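Local coordinates for glycosyl hydrolase, family 31/fibronectin type III domain protein (Clostridium perfringens, PDB 4LKS) that probably binds galactose-bearing glycans through a calcium-containing, family 32 carbohydrate-binding module of a larger family 31 glycoside hydrolase, at residues A[50-55]-A[155-160]; A[77-82]-A[129-134]; A[89-94]-A[120-125]; A[97-102]-A[136-141]. One frame throughout, in Å; residues are numbered along the deposited sequence. Where two conformers were deposited one is given.

Interactions 1 and 2 belong to the four-stranded sheet of a beta-sandwich: 50-55 with 155-160 pairs one outermost strand with its neighbour, and 77-82 with 129-134 does so at the other. Both are mostly buried, but interaction 1 carries polar groups to calcium and galactose, whereas interaction 2 packs isoleucines and a phenylalanine inward. Interaction 3 joins a galactose-binding turn to a loop with one histidine bond and no backbone pairing. Interaction 4, partly buried at the far end, sits where the chain passes between the sheets, with a beta bulge and waters. Tyr81 of interaction 2 reaches interactions 1 and 3, while Ile97 of interaction 4, in one conformer, packs on Ile79, Ile131 and Phe133.

Interaction 1: residues A[50-55]-A[155-160]; sequences TIWHSA and KYASAA. With CA (calcium ion), chain C; GAL (beta-D-galactopyranose), chain D.
Trp52 and Ala159 form an antiparallel hydrogen-bonded pair, with Trp52 N to Ala159 O and Ala159 N to Trp52 O both 3.0 Å, and His53 with Ser158 makes the next, non-hydrogen-bonded pair. Ser54 N then gives its hydrogen to Ala157 O, and beyond this a side chain takes over from the backbone. With chi1 at 66°, Ser54 OG lies between its own N and carbonyl carbon and receives Ala157 N at 2.9 Å. The same hydroxyl donates to a water that in turn serves Ala55 O and Lys155 O; a serine suits the place because it accepts and donates at once. The imidazole of His53 is pinned at both nitrogens. Its ND1 reaches Ser54 O in the ring plane at 2.7 Å, which fixes the rotation of the ring. His53 NE2 is thereby turned to galactose O4, 2.8 Å away. Ala157 O lies over one face of the imidazole, toward the rim. Tyr156 adds a ring tilted 30° and slid aside, its CD1 close to His53 CE1, while its CZ stands 3.6 Å from galactose C6. At the other end Thr50 O and OG1 and Ala160 O bind calcium, Thr50 OG1 at 2.5 Å; Asn42, Asp45 and Asp47 complete the protein ligands. On the opposite face of the sheet from His53, the small Ala159 leaves room for the indole of Trp52, meeting its edge with CB. Strand 52-53 is outermost in its sheet, strand 158-166 separates it from strand 73-82, and Trp52 and Ala157 pack across the sandwich on Val64 of strand 64-70.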
# COMPACT_ATOMS: atom_id res chain seq x y z
N THR A 50 -3.70 9.32 9.04
CA THR A 50 -3.75 9.98 7.75
C THR A 50 -3.79 8.90 6.67
O THR A 50 -3.24 7.82 6.84
CB THR A 50 -2.51 10.86 7.52
OG1 THR A 50 -1.34 10.04 7.57
CG2 THR A 50 -2.41 11.95 8.60
N ILE A 51 -4.45 9.20 5.56
CA ILE A 51 -4.55 8.22 4.48
C ILE A 51 -4.31 8.83 3.12
O ILE A 51 -4.57 10.02 2.90
CB ILE A 51 -5.92 7.53 4.43
CG1 ILE A 51 -7.03 8.53 4.10
CG2 ILE A 51 -6.21 6.79 5.73
CD1 ILE A 51 -8.39 7.88 3.88
N TRP A 52 -3.78 8.02 2.21
CA TRP A 52 -3.94 8.28 0.79
C TRP A 52 -5.28 7.68 0.38
O TRP A 52 -5.62 6.58 0.82
CB TRP A 52 -2.82 7.63 -0.02
CG TRP A 52 -3.15 7.56 -1.49
CD1 TRP A 52 -3.42 8.61 -2.32
CD2 TRP A 52 -3.26 6.37 -2.29
NE1 TRP A 52 -3.69 8.15 -3.59
CE2 TRP A 52 -3.59 6.79 -3.60
CE3 TRP A 52 -3.10 5.01 -2.03
CZ2 TRP A 52 -3.77 5.88 -4.65
CZ3 TRP A 52 -3.27 4.10 -3.09
CH2 TRP A 52 -3.61 4.54 -4.38
N HIS A 53 -6.04 8.41 -0.44
CA HIS A 53 -7.31 7.91 -0.97
C HIS A 53 -7.38 8.33 -2.43
O HIS A 53 -7.11 9.49 -2.75
CB HIS A 53 -8.48 8.51 -0.18
CG HIS A 53 -9.79 7.81 -0.36
ND1 HIS A 53 -10.44 7.71 -1.57
CD2 HIS A 53 -10.61 7.22 0.55
CE1 HIS A 53 -11.59 7.07 -1.41
NE2 HIS A 53 -11.71 6.77 -0.13
N SER A 54 -7.70 7.39 -3.31
CA SER A 54 -7.80 7.70 -4.73
C SER A 54 -9.13 8.41 -5.00
O SER A 54 -10.02 8.45 -4.14
CB SER A 54 -7.62 6.43 -5.59
OG SER A 54 -8.67 5.50 -5.41
N ALA A 55 -9.25 8.98 -6.19
CA ALA A 55 -10.45 9.75 -6.55
C ALA A 55 -11.69 8.86 -6.58
O ALA A 55 -11.61 7.67 -6.88
CB ALA A 55 -10.26 10.46 -7.88
N LYS A 155 -13.90 0.55 -6.67
CA LYS A 155 -13.82 1.82 -7.38
C LYS A 155 -12.67 2.70 -6.90
O LYS A 155 -12.04 3.39 -7.70
CB LYS A 155 -15.14 2.60 -7.26
CG LYS A 155 -15.33 3.62 -8.38
CD LYS A 155 -15.11 5.05 -7.89
CE LYS A 155 -16.42 5.80 -7.80
NZ LYS A 155 -17.42 5.12 -6.93
N TYR A 156 -12.40 2.69 -5.60
CA TYR A 156 -11.35 3.54 -5.03
C TYR A 156 -10.56 2.78 -3.98
O TYR A 156 -11.05 1.81 -3.38
CB TYR A 156 -11.95 4.83 -4.45
CG TYR A 156 -13.25 4.63 -3.69
CD1 TYR A 156 -13.25 4.18 -2.36
CD2 TYR A 156 -14.47 4.88 -4.29
CE1 TYR A 156 -14.45 3.99 -1.68
CE2 TYR A 156 -15.66 4.69 -3.61
CZ TYR A 156 -15.64 4.25 -2.32
OH TYR A 156 -16.84 4.07 -1.67
N ALA A 157 -9.32 3.23 -3.75
CA ALA A 157 -8.43 2.59 -2.79
C ALA A 157 -7.98 3.60 -1.76
O ALA A 157 -7.89 4.80 -2.04
CB ALA A 157 -7.23 2.03 -3.49
N SER A 158 -7.66 3.11 -0.56
CA SER A 158 -7.04 3.96 0.45
C SER A 158 -5.97 3.16 1.17
O SER A 158 -5.93 1.94 1.08
CB SER A 158 -8.07 4.51 1.43
OG SER A 158 -8.76 3.47 2.10
N ALA A 159 -5.09 3.87 1.87
CA ALA A 159 -4.06 3.22 2.66
C ALA A 159 -3.66 4.19 3.74
O ALA A 159 -3.37 5.34 3.43
CB ALA A 159 -2.86 2.89 1.80
N ALA A 160 -3.65 3.73 4.99
CA ALA A 160 -3.15 4.56 6.09
C ALA A 160 -1.63 4.50 6.17
O ALA A 160 -0.98 5.51 6.43
CB ALA A 160 -3.78 4.13 7.40
CA CA C . -0.67 7.73 7.12
C1 GAL D . -16.75 9.22 2.15
C2 GAL D . -15.32 9.20 2.73
C3 GAL D . -14.30 9.54 1.65
C4 GAL D . -14.46 8.56 0.47
C5 GAL D . -15.89 8.64 -0.04
C6 GAL D . -16.20 7.63 -1.14
O1 GAL D . -17.68 8.79 3.11
O2 GAL D . -15.14 10.14 3.79
O3 GAL D . -12.98 9.41 2.15
O4 GAL D . -14.21 7.23 0.92
O5 GAL D . -16.83 8.35 1.02
O6 GAL D . -17.53 7.78 -1.63
O HOH W 1 -10.28 5.50 -7.65

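Interaction 2: residues A[77-82]-A[129-134]; sequences NQIDYL and NPIRFN
The ring of Phe133 lies against the backbone of the opposite strand, with Asn77 C over the centre of one face, 3.8 Å above the plane, and Gln78 N nearer the rim. A chi1 of 46° sets Phe133 CG between its own N and carbonyl carbon; the ring beyond it lies over 77-82. There Ile79 meets it at about a right angle, CG2 being 4.1 Å from Phe133 CE2. Ile79 also lies beside Ile131, pointing the same way, with CG1 4.1 Å from Ile131 CB; branched apolar chains suit this inward face. On the other face a flat amide meets a carboxylate: the extended chain of Gln78 brings NE2 to Asp80 OD1 at 2.9 Å, nearly in the amide plane and on the syn side of the oxygen. Pro130 CB sits alongside, 3.6 Å from Gln78 NE2. Proline forfeits no bond to 77-82, since in its non-hydrogen-bonded pair with Asp80 its N is turned away from that strand, toward the sheet's outer edge. Asp80 OD2 has a second partner in Tyr165 OH. The backbones are joined by paired bonds of Ile79 with Ile131 and of Tyr81 with Asn129, and by Phe133 N to Asn77 O at 3.0 Å. The pair closes one edge of the four-stranded sheet of the beta-sandwich, as in F5/8 type C (galactose-binding-like) domains, with Ile79, Ile131 and Phe133 turned to Ile97 of strand 95-100 in the other sheet.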
# COMPACT_ATOMS: atom_id res chain seq x y z
N ASN A 77 11.99 -7.49 1.50
CA ASN A 77 11.26 -8.77 1.44
C ASN A 77 9.91 -8.82 2.14
O ASN A 77 9.30 -9.88 2.28
CB ASN A 77 12.14 -9.95 1.87
CG ASN A 77 12.65 -9.82 3.28
OD1 ASN A 77 12.08 -9.09 4.09
ND2 ASN A 77 13.73 -10.52 3.59
N GLN A 78 9.42 -7.66 2.56
CA GLN A 78 8.08 -7.58 3.12
C GLN A 78 7.59 -6.15 3.08
O GLN A 78 8.39 -5.21 3.23
CB GLN A 78 8.07 -8.11 4.56
CG GLN A 78 6.70 -8.19 5.20
CD GLN A 78 6.74 -8.76 6.60
OE1 GLN A 78 7.45 -9.73 6.85
NE2 GLN A 78 5.96 -8.17 7.51
N ILE A 79 6.29 -5.97 2.88
CA ILE A 79 5.65 -4.70 3.25
C ILE A 79 4.43 -5.03 4.08
O ILE A 79 3.89 -6.12 3.95
CB ILE A 79 5.24 -3.83 2.03
CG1 ILE A 79 4.17 -4.52 1.19
CG2 ILE A 79 6.47 -3.46 1.20
CD1 ILE A 79 3.54 -3.61 0.14
N ASP A 80 4.03 -4.12 4.95
CA ASP A 80 2.73 -4.22 5.63
C ASP A 80 1.78 -3.18 5.06
O ASP A 80 2.16 -2.02 4.86
CB ASP A 80 2.82 -3.96 7.14
CG ASP A 80 3.66 -4.98 7.88
OD1 ASP A 80 3.93 -6.08 7.37
OD2 ASP A 80 4.04 -4.65 9.03
N TYR A 81 0.54 -3.59 4.83
CA TYR A 81 -0.51 -2.67 4.43
C TYR A 81 -1.40 -2.38 5.64
O TYR A 81 -1.94 -3.31 6.24
CB TYR A 81 -1.33 -3.28 3.28
CG TYR A 81 -2.61 -2.54 2.97
CD1 TYR A 81 -2.59 -1.39 2.18
CD2 TYR A 81 -3.83 -2.97 3.47
CE1 TYR A 81 -3.77 -0.71 1.88
CE2 TYR A 81 -5.02 -2.30 3.18
CZ TYR A 81 -4.97 -1.17 2.39
OH TYR A 81 -6.14 -0.50 2.11
N LEU A 82 -1.54 -1.11 6.01
CA LEU A 82 -2.43 -0.72 7.10
C LEU A 82 -3.66 -0.07 6.51
O LEU A 82 -3.57 0.99 5.89
CB LEU A 82 -1.74 0.23 8.08
CG LEU A 82 -2.61 0.69 9.26
CD1 LEU A 82 -2.92 -0.48 10.18
CD2 LEU A 82 -1.94 1.83 10.03
N ASN A 129 -1.43 -5.62 7.81
CA ASN A 129 -1.54 -6.84 7.01
C ASN A 129 -0.20 -7.11 6.32
O ASN A 129 0.16 -6.39 5.39
CB ASN A 129 -2.63 -6.66 5.93
CG ASN A 129 -4.05 -6.81 6.46
OD1 ASN A 129 -4.76 -7.77 6.11
ND2 ASN A 129 -4.49 -5.86 7.29
N PRO A 130 0.55 -8.12 6.77
CA PRO A 130 1.86 -8.37 6.16
C PRO A 130 1.77 -9.04 4.80
O PRO A 130 0.91 -9.90 4.55
CB PRO A 130 2.55 -9.30 7.17
CG PRO A 130 1.43 -9.95 7.91
CD PRO A 130 0.34 -8.92 7.99
N ILE A 131 2.66 -8.63 3.92
CA ILE A 131 2.80 -9.16 2.56
C ILE A 131 4.28 -9.47 2.34
O ILE A 131 5.10 -8.56 2.24
CB ILE A 131 2.32 -8.13 1.51
CG1 ILE A 131 0.83 -7.80 1.72
CG2 ILE A 131 2.58 -8.65 0.10
CD1 ILE A 131 0.35 -6.61 0.92
N ARG A 132 4.62 -10.76 2.27
CA ARG A 132 6.01 -11.16 2.07
C ARG A 132 6.29 -11.44 0.61
O ARG A 132 5.39 -11.76 -0.18
CB ARG A 132 6.37 -12.38 2.93
CG ARG A 132 5.70 -13.67 2.49
CD ARG A 132 5.93 -14.80 3.49
NE ARG A 132 7.30 -15.32 3.46
CZ ARG A 132 7.70 -16.35 2.72
NH1 ARG A 132 6.83 -16.99 1.94
NH2 ARG A 132 8.96 -16.75 2.76
N PHE A 133 7.56 -11.31 0.24
CA PHE A 133 7.99 -11.67 -1.11
C PHE A 133 9.48 -11.98 -1.13
O PHE A 133 10.22 -11.58 -0.22
CB PHE A 133 7.61 -10.56 -2.11
CG PHE A 133 7.95 -9.17 -1.65
CD1 PHE A 133 9.22 -8.64 -1.87
CD2 PHE A 133 7.00 -8.38 -1.03
CE1 PHE A 133 9.53 -7.35 -1.47
CE2 PHE A 133 7.30 -7.09 -0.61
CZ PHE A 133 8.58 -6.57 -0.83
N ASN A 134 9.91 -12.70 -2.15
CA ASN A 134 11.30 -13.08 -2.27
C ASN A 134 12.16 -11.84 -2.38
O ASN A 134 11.83 -10.91 -3.12
CB ASN A 134 11.53 -14.02 -3.45
CG ASN A 134 10.97 -15.40 -3.19
OD1 ASN A 134 10.51 -15.70 -2.08
ND2 ASN A 134 11.01 -16.27 -4.20

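Interaction 3: residues A[89-94]-A[120-125]; sequences NGHVTE and GNALAN. With GAL (beta-D-galactopyranose), chain D.
Leu123 N donates to His91 ND1 over 3.1 Å, in a nearly straight bond of 172° that meets the edge of the imidazole in its plane. His91 NE2 donates to Arg84 O, so each nitrogen has a partner and the ring is held against rotation; histidine suits the place because it can accept at one edge and donate at another. His91 thus holds the backbone O of Arg84, whose side chain hydrogen-bonds galactose, and so probably helps as a second-shell residue. Ala122 CB and Leu123 CG pack beside the imidazole, Leu123 CG lying 4.0 Å from His91 CB. Leu123 CD2 covers Val92 O at 3.5 Å, an oxygen buried here without a polar partner, and also touches Thr93 CG2. Towards the sugar, Asn89 ND2 donates to galactose O4 at 3.0 Å and more weakly to O5, while its OD1 takes the backbone N-H of Asp151, which orients the group. The segment 120-125 is part of the loop between strands 107-113 and 129-138, and it rests on the turn leading into strand 92-93, where Thr93 and Glu94 form a classic beta bulge opposite Lys147 of strand 140-148.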
# COMPACT_ATOMS: atom_id res chain seq x y z
N ASN A 89 -13.83 2.44 3.64
CA ASN A 89 -13.77 2.98 2.30
C ASN A 89 -12.37 2.97 1.71
O ASN A 89 -11.47 3.71 2.15
CB ASN A 89 -14.39 4.38 2.23
CG ASN A 89 -15.90 4.34 2.09
OD1 ASN A 89 -16.51 3.28 2.12
ND2 ASN A 89 -16.51 5.51 1.94
N GLY A 90 -12.19 2.10 0.72
CA GLY A 90 -10.92 1.96 0.03
C GLY A 90 -10.06 0.82 0.52
O GLY A 90 -8.95 0.67 0.03
N HIS A 91 -10.55 0.01 1.47
CA HIS A 91 -9.80 -1.16 1.93
C HIS A 91 -9.40 -2.04 0.76
O HIS A 91 -10.25 -2.49 -0.02
CB HIS A 91 -10.63 -1.99 2.91
CG HIS A 91 -10.64 -1.45 4.31
ND1 HIS A 91 -11.00 -2.23 5.39
CD2 HIS A 91 -10.32 -0.24 4.80
CE1 HIS A 91 -10.90 -1.51 6.50
NE2 HIS A 91 -10.49 -0.30 6.17
N VAL A 92 -8.10 -2.30 0.61
CA VAL A 92 -7.60 -3.06 -0.53
C VAL A 92 -7.70 -4.56 -0.26
O VAL A 92 -7.23 -5.05 0.77
CB VAL A 92 -6.15 -2.68 -0.85
CG1 VAL A 92 -5.59 -3.58 -1.93
CG2 VAL A 92 -6.07 -1.20 -1.26
N THR A 93 -8.33 -5.30 -1.18
CA THR A 93 -8.48 -6.74 -0.99
C THR A 93 -7.69 -7.59 -1.99
O THR A 93 -7.46 -8.77 -1.75
CB THR A 93 -9.97 -7.19 -0.98
OG1 THR A 93 -10.48 -7.17 -2.32
CG2 THR A 93 -10.80 -6.26 -0.11
N GLU A 94 -7.31 -7.00 -3.11
CA GLU A 94 -6.43 -7.66 -4.08
C GLU A 94 -5.42 -6.62 -4.56
O GLU A 94 -5.78 -5.47 -4.86
CB GLU A 94 -7.21 -8.24 -5.28
CG GLU A 94 -6.36 -9.21 -6.12
CD GLU A 94 -6.96 -9.59 -7.47
OE1 GLU A 94 -7.96 -8.97 -7.89
OE2 GLU A 94 -6.40 -10.49 -8.12
N GLY A 120 -18.28 -8.87 4.84
CA GLY A 120 -17.78 -8.49 3.53
C GLY A 120 -17.63 -6.99 3.36
O GLY A 120 -17.54 -6.49 2.23
N ASN A 121 -17.60 -6.27 4.47
CA ASN A 121 -17.52 -4.82 4.38
C ASN A 121 -16.19 -4.19 4.79
O ASN A 121 -15.96 -3.03 4.50
CB ASN A 121 -18.70 -4.14 5.11
CG ASN A 121 -19.00 -4.78 6.45
OD1 ASN A 121 -18.10 -5.07 7.24
ND2 ASN A 121 -20.29 -4.98 6.72
N ALA A 122 -15.31 -4.96 5.44
CA ALA A 122 -14.00 -4.44 5.82
C ALA A 122 -12.99 -5.58 5.83
O ALA A 122 -13.38 -6.74 5.80
CB ALA A 122 -14.06 -3.77 7.18
N LEU A 123 -11.71 -5.25 5.87
CA LEU A 123 -10.70 -6.29 6.01
C LEU A 123 -10.86 -7.01 7.35
O LEU A 123 -11.27 -6.40 8.35
CB LEU A 123 -9.28 -5.72 5.88
CG LEU A 123 -8.86 -5.25 4.48
CD1 LEU A 123 -7.40 -4.83 4.51
CD2 LEU A 123 -9.06 -6.36 3.48
N ALA A 124 -10.57 -8.30 7.36
CA ALA A 124 -10.64 -9.10 8.58
C ALA A 124 -9.62 -8.61 9.60
O ALA A 124 -9.90 -8.54 10.81
CB ALA A 124 -10.41 -10.57 8.27
N ASN A 125 -8.43 -8.28 9.12
CA ASN A 125 -7.39 -7.72 9.96
C ASN A 125 -7.40 -6.22 9.78
O ASN A 125 -7.02 -5.72 8.71
CB ASN A 125 -6.03 -8.30 9.56
CG ASN A 125 -4.87 -7.74 10.36
OD1 ASN A 125 -5.05 -6.96 11.29
ND2 ASN A 125 -3.66 -8.15 10.01
C1 GAL D . -16.75 9.22 2.15
C2 GAL D . -15.32 9.20 2.73
C3 GAL D . -14.30 9.54 1.65
C4 GAL D . -14.46 8.56 0.47
C5 GAL D . -15.89 8.64 -0.04
C6 GAL D . -16.20 7.63 -1.14
O1 GAL D . -17.68 8.79 3.11
O2 GAL D . -15.14 10.14 3.79
O3 GAL D . -12.98 9.41 2.15
O4 GAL D . -14.21 7.23 0.92
O5 GAL D . -16.83 8.35 1.02
O6 GAL D . -17.53 7.78 -1.63

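Interaction 4: residues A[97-102]-A[136-141]; sequences IETSLD and INAQYL
Among the backbone bonds, Ser100 O is gripped twice, by Gln139 N and by Tyr140 N, each 3.0 Å away and reaching it from opposite faces of its carbonyl plane. Two residues facing one make a classic beta bulge, and Ser100 N returns a bond to Tyr140 O. Waters extend the polar contacts: one lies between Thr99 OG1 and Asn137 O, and another donates to both Leu101 O and Gln139 OE1, while Gln139 NE2 bonds Leu70 O. The aromatic contact is edgewise. Tyr140 turns its rim to Ser100 O and Leu101 O, with CE1 3.4 Å from Leu101 O, so the slightly positive ring edge meets carbonyl oxygens. Apolar packing fills the buried side, where Ile97, in one of two conformers, meets Leu141 CD1 with CG2. Thr99 is compact enough to fit closely, its CB 3.5 Å from Ala138 CB. Thr99 OG1 lies 3.2 Å from Ile136 CD1, the two side chains sliding past each other in opposite directions. Leu101, more exposed, lays CD2 across Asn137 OD1, and Asn137 ND2 is held by Asp75. The chain turns a corner at Gln139, passing from strand 129-138 of the four-stranded sheet to strand 140-148 of the five-stranded one, beside strand 95-100.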
# COMPACT_ATOMS: atom_id res chain seq x y z
N ILE A 97 2.33 -6.00 -6.54
CA ILE A 97 3.55 -5.32 -6.16
C ILE A 97 4.55 -5.40 -7.30
O ILE A 97 4.81 -6.48 -7.85
CB ILE A 97 4.18 -5.95 -4.91
CG1 ILE A 97 3.28 -5.70 -3.70
CG2 ILE A 97 5.57 -5.36 -4.65
CD1 ILE A 97 3.65 -6.51 -2.49
N GLU A 98 5.11 -4.25 -7.66
CA GLU A 98 6.19 -4.18 -8.65
C GLU A 98 7.32 -3.39 -8.01
O GLU A 98 7.08 -2.52 -7.19
CB GLU A 98 5.74 -3.41 -9.89
CG GLU A 98 4.67 -4.08 -10.71
CD GLU A 98 4.03 -3.10 -11.66
OE1 GLU A 98 3.16 -2.31 -11.21
OE2 GLU A 98 4.43 -3.06 -12.83
N THR A 99 8.56 -3.68 -8.40
CA THR A 99 9.68 -2.88 -7.89
C THR A 99 10.58 -2.47 -9.03
O THR A 99 10.57 -3.07 -10.11
CB THR A 99 10.51 -3.61 -6.82
OG1 THR A 99 11.02 -4.84 -7.35
CG2 THR A 99 9.68 -3.91 -5.58
N SER A 100 11.39 -1.45 -8.79
CA SER A 100 12.39 -1.04 -9.78
C SER A 100 13.55 -0.32 -9.14
O SER A 100 13.49 0.10 -7.98
CB SER A 100 11.75 -0.17 -10.86
OG SER A 100 11.38 1.08 -10.35
N LEU A 101 14.63 -0.20 -9.91
CA LEU A 101 15.77 0.59 -9.48
C LEU A 101 15.71 2.01 -10.02
O LEU A 101 16.46 2.88 -9.55
CB LEU A 101 17.06 -0.09 -9.93
CG LEU A 101 17.31 -1.45 -9.30
CD1 LEU A 101 18.37 -2.23 -10.06
CD2 LEU A 101 17.73 -1.29 -7.84
N ASP A 102 14.82 2.26 -10.98
CA ASP A 102 14.86 3.53 -11.73
C ASP A 102 13.51 4.19 -12.00
O ASP A 102 13.45 5.19 -12.73
CB ASP A 102 15.59 3.31 -13.06
CG ASP A 102 14.85 2.35 -13.97
OD1 ASP A 102 13.80 1.79 -13.58
OD2 ASP A 102 15.34 2.14 -15.10
N ILE A 136 14.20 -8.76 -2.99
CA ILE A 136 14.50 -8.06 -4.23
C ILE A 136 15.04 -6.66 -3.91
O ILE A 136 14.50 -5.94 -3.08
CB ILE A 136 13.27 -8.01 -5.17
CG1 ILE A 136 13.62 -7.33 -6.50
CG2 ILE A 136 12.07 -7.34 -4.49
CD1 ILE A 136 12.61 -7.65 -7.62
N ASN A 137 16.15 -6.31 -4.55
CA ASN A 137 16.77 -5.01 -4.36
C ASN A 137 15.99 -3.96 -5.14
O ASN A 137 15.74 -4.12 -6.33
CB ASN A 137 18.22 -5.09 -4.83
CG ASN A 137 18.99 -3.80 -4.61
OD1 ASN A 137 19.24 -3.04 -5.54
ND2 ASN A 137 19.38 -3.56 -3.36
N ALA A 138 15.57 -2.89 -4.45
CA ALA A 138 14.66 -1.92 -5.05
C ALA A 138 14.80 -0.57 -4.40
O ALA A 138 14.99 -0.47 -3.18
CB ALA A 138 13.23 -2.41 -4.91
N GLN A 139 14.66 0.48 -5.21
CA GLN A 139 14.54 1.83 -4.67
C GLN A 139 13.13 2.39 -4.89
O GLN A 139 12.75 3.42 -4.34
CB GLN A 139 15.59 2.78 -5.26
CG GLN A 139 15.56 4.15 -4.60
CD GLN A 139 16.72 5.05 -4.97
OE1 GLN A 139 17.48 4.76 -5.89
NE2 GLN A 139 16.85 6.16 -4.26
N TYR A 140 12.34 1.70 -5.70
CA TYR A 140 10.95 2.11 -5.93
C TYR A 140 10.05 0.89 -5.82
O TYR A 140 10.39 -0.20 -6.29
CB TYR A 140 10.79 2.72 -7.34
CG TYR A 140 11.71 3.88 -7.60
CD1 TYR A 140 13.02 3.67 -8.02
CD2 TYR A 140 11.27 5.19 -7.44
CE1 TYR A 140 13.88 4.73 -8.25
CE2 TYR A 140 12.11 6.25 -7.67
CZ TYR A 140 13.41 6.02 -8.08
OH TYR A 140 14.25 7.09 -8.30
N LEU A 141 8.89 1.09 -5.20
CA LEU A 141 7.89 0.04 -5.14
C LEU A 141 6.55 0.63 -5.56
O LEU A 141 6.12 1.64 -5.02
CB LEU A 141 7.80 -0.56 -3.72
CG LEU A 141 6.84 -1.75 -3.55
CD1 LEU A 141 7.38 -2.80 -2.55
CD2 LEU A 141 5.44 -1.29 -3.15
O HOH W 2 13.46 -3.87 -8.34
O HOH W 3 18.25 2.61 -7.47